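Local coordinates for molybdopterin biosynthesis Mog protein (Mycobacterium tuberculosis, PDB 2G4R), which probably binds molybdopterin and acts in the biosynthesis of the molybdenum cofactor, as in other members of the MogA family, at residues Ala29-Gln34 with Val141-Leu146. Numbering follows the deposited sequence.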
# COMPACT_ATOMS: atom_id res chain seq x y z
N ALA A 29 -1.40 -11.38 14.11
CA ALA A 29 -2.69 -10.92 14.68
C ALA A 29 -3.36 -12.00 15.51
O ALA A 29 -3.92 -11.73 16.54
CB ALA A 29 -3.59 -10.46 13.59
N GLY A 30 -3.29 -13.24 15.07
CA GLY A 30 -3.91 -14.35 15.78
C GLY A 30 -3.17 -14.66 17.05
O GLY A 30 -3.77 -14.90 18.09
N TRP A 31 -1.84 -14.66 16.98
CA TRP A 31 -1.02 -14.91 18.16
C TRP A 31 -1.26 -13.81 19.22
O TRP A 31 -1.35 -14.08 20.43
CB TRP A 31 0.44 -15.03 17.76
CG TRP A 31 1.43 -15.28 18.87
CD1 TRP A 31 1.98 -16.46 19.23
CD2 TRP A 31 2.02 -14.28 19.69
NE1 TRP A 31 2.86 -16.27 20.26
CE2 TRP A 31 2.92 -14.94 20.56
CE3 TRP A 31 1.90 -12.89 19.78
CZ2 TRP A 31 3.66 -14.26 21.51
CZ3 TRP A 31 2.64 -12.21 20.75
CH2 TRP A 31 3.52 -12.90 21.59
N LEU A 32 -1.35 -12.56 18.78
CA LEU A 32 -1.61 -11.46 19.72
C LEU A 32 -2.95 -11.62 20.46
O LEU A 32 -3.09 -11.26 21.66
CB LEU A 32 -1.58 -10.13 18.98
CG LEU A 32 -0.16 -9.57 18.68
CD1 LEU A 32 -0.22 -8.34 17.81
CD2 LEU A 32 0.62 -9.22 19.96
N GLU A 33 -3.93 -12.15 19.75
CA GLU A 33 -5.28 -12.38 20.29
C GLU A 33 -5.22 -13.44 21.38
O GLU A 33 -5.92 -13.36 22.38
CB GLU A 33 -6.19 -12.79 19.12
CG GLU A 33 -7.63 -13.30 19.41
CD GLU A 33 -8.36 -13.85 18.12
OE1 GLU A 33 -9.52 -14.33 18.28
OE2 GLU A 33 -7.79 -13.81 16.97
N GLN A 34 -4.34 -14.43 21.18
CA GLN A 34 -4.11 -15.48 22.14
C GLN A 34 -3.36 -15.00 23.37
O GLN A 34 -3.36 -15.70 24.39
CB GLN A 34 -3.41 -16.66 21.47
CG GLN A 34 -4.18 -17.12 20.23
CD GLN A 34 -4.11 -18.62 19.98
OE1 GLN A 34 -4.68 -19.43 20.75
NE2 GLN A 34 -3.40 -19.01 18.91
N VAL A 141 9.30 -17.95 20.62
CA VAL A 141 10.36 -17.46 21.47
C VAL A 141 9.82 -16.34 22.32
O VAL A 141 9.99 -16.35 23.53
CB VAL A 141 11.56 -16.96 20.66
CG1 VAL A 141 12.50 -16.16 21.53
CG2 VAL A 141 12.23 -18.09 20.06
N LEU A 142 9.13 -15.37 21.69
CA LEU A 142 8.59 -14.22 22.38
C LEU A 142 7.60 -14.63 23.47
O LEU A 142 7.54 -14.00 24.50
CB LEU A 142 7.89 -13.25 21.43
CG LEU A 142 7.23 -11.98 22.01
CD1 LEU A 142 8.27 -11.06 22.65
CD2 LEU A 142 6.49 -11.19 20.93
N ALA A 143 6.83 -15.70 23.23
CA ALA A 143 5.82 -16.14 24.19
C ALA A 143 6.43 -16.52 25.54
O ALA A 143 5.82 -16.33 26.56
CB ALA A 143 4.97 -17.31 23.62
N ASP A 144 7.64 -17.05 25.52
CA ASP A 144 8.37 -17.44 26.73
C ASP A 144 8.77 -16.25 27.63
O ASP A 144 9.10 -16.44 28.82
CB ASP A 144 9.68 -18.13 26.32
CG ASP A 144 9.50 -19.56 25.78
OD1 ASP A 144 8.46 -20.21 26.03
OD2 ASP A 144 10.48 -20.03 25.11
N VAL A 145 8.81 -15.05 27.06
CA VAL A 145 9.31 -13.90 27.78
C VAL A 145 8.45 -12.64 27.77
O VAL A 145 8.79 -11.70 28.50
CB VAL A 145 10.71 -13.49 27.28
CG1 VAL A 145 11.70 -14.64 27.40
CG2 VAL A 145 10.63 -12.89 25.87
N LEU A 146 7.36 -12.60 26.98
CA LEU A 146 6.55 -11.38 26.82
C LEU A 146 6.06 -10.79 28.16
O LEU A 146 6.23 -9.60 28.42
CB LEU A 146 5.35 -11.61 25.89
CG LEU A 146 4.48 -10.36 25.53
CD1 LEU A 146 5.31 -9.15 25.07
CD2 LEU A 146 3.44 -10.66 24.44
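Trp31 reaches out from helix 24-34 and sets the six-membered end of its indole against Leu142 and Leu146, with Ala143 along its CZ2 and NE1 side, where helix 132-143 gives way to helix 146-153. With CG anti to the backbone N (chi1 179°), the ring extends away from its own helix and bridges a backbone gap of 9.2 Å between the CA atoms of Trp31 and Ala143. Packing is tightest at the outer corner of the indole: CH2 of Trp31 lies 3.5 Å from CD2 of Leu142 and 3.6 Å from CD2 of Leu146. The two methyls approach the ring obliquely, Leu142 crossing the indole nearly at right angles while Leu146 runs past it in the opposite direction. Both leucines are buried, and Ile67 of the central parallel strand 65-69 touches Trp31 and Leu142. Toward the more exposed side the fit slackens. There the backbone N and CA of Ala143 lie at the ring edge, each 3.9 Å from CZ2 of Trp31, and its CB comes within 4.1 Å of NE1. His35, which also touches Ala143, stacks its ring on that of Trp31. Helix 24-34 is thus joined to both helices by shape and apolar burial, which, rather than directional bonds between the segments, set how the indole sits against the leucines.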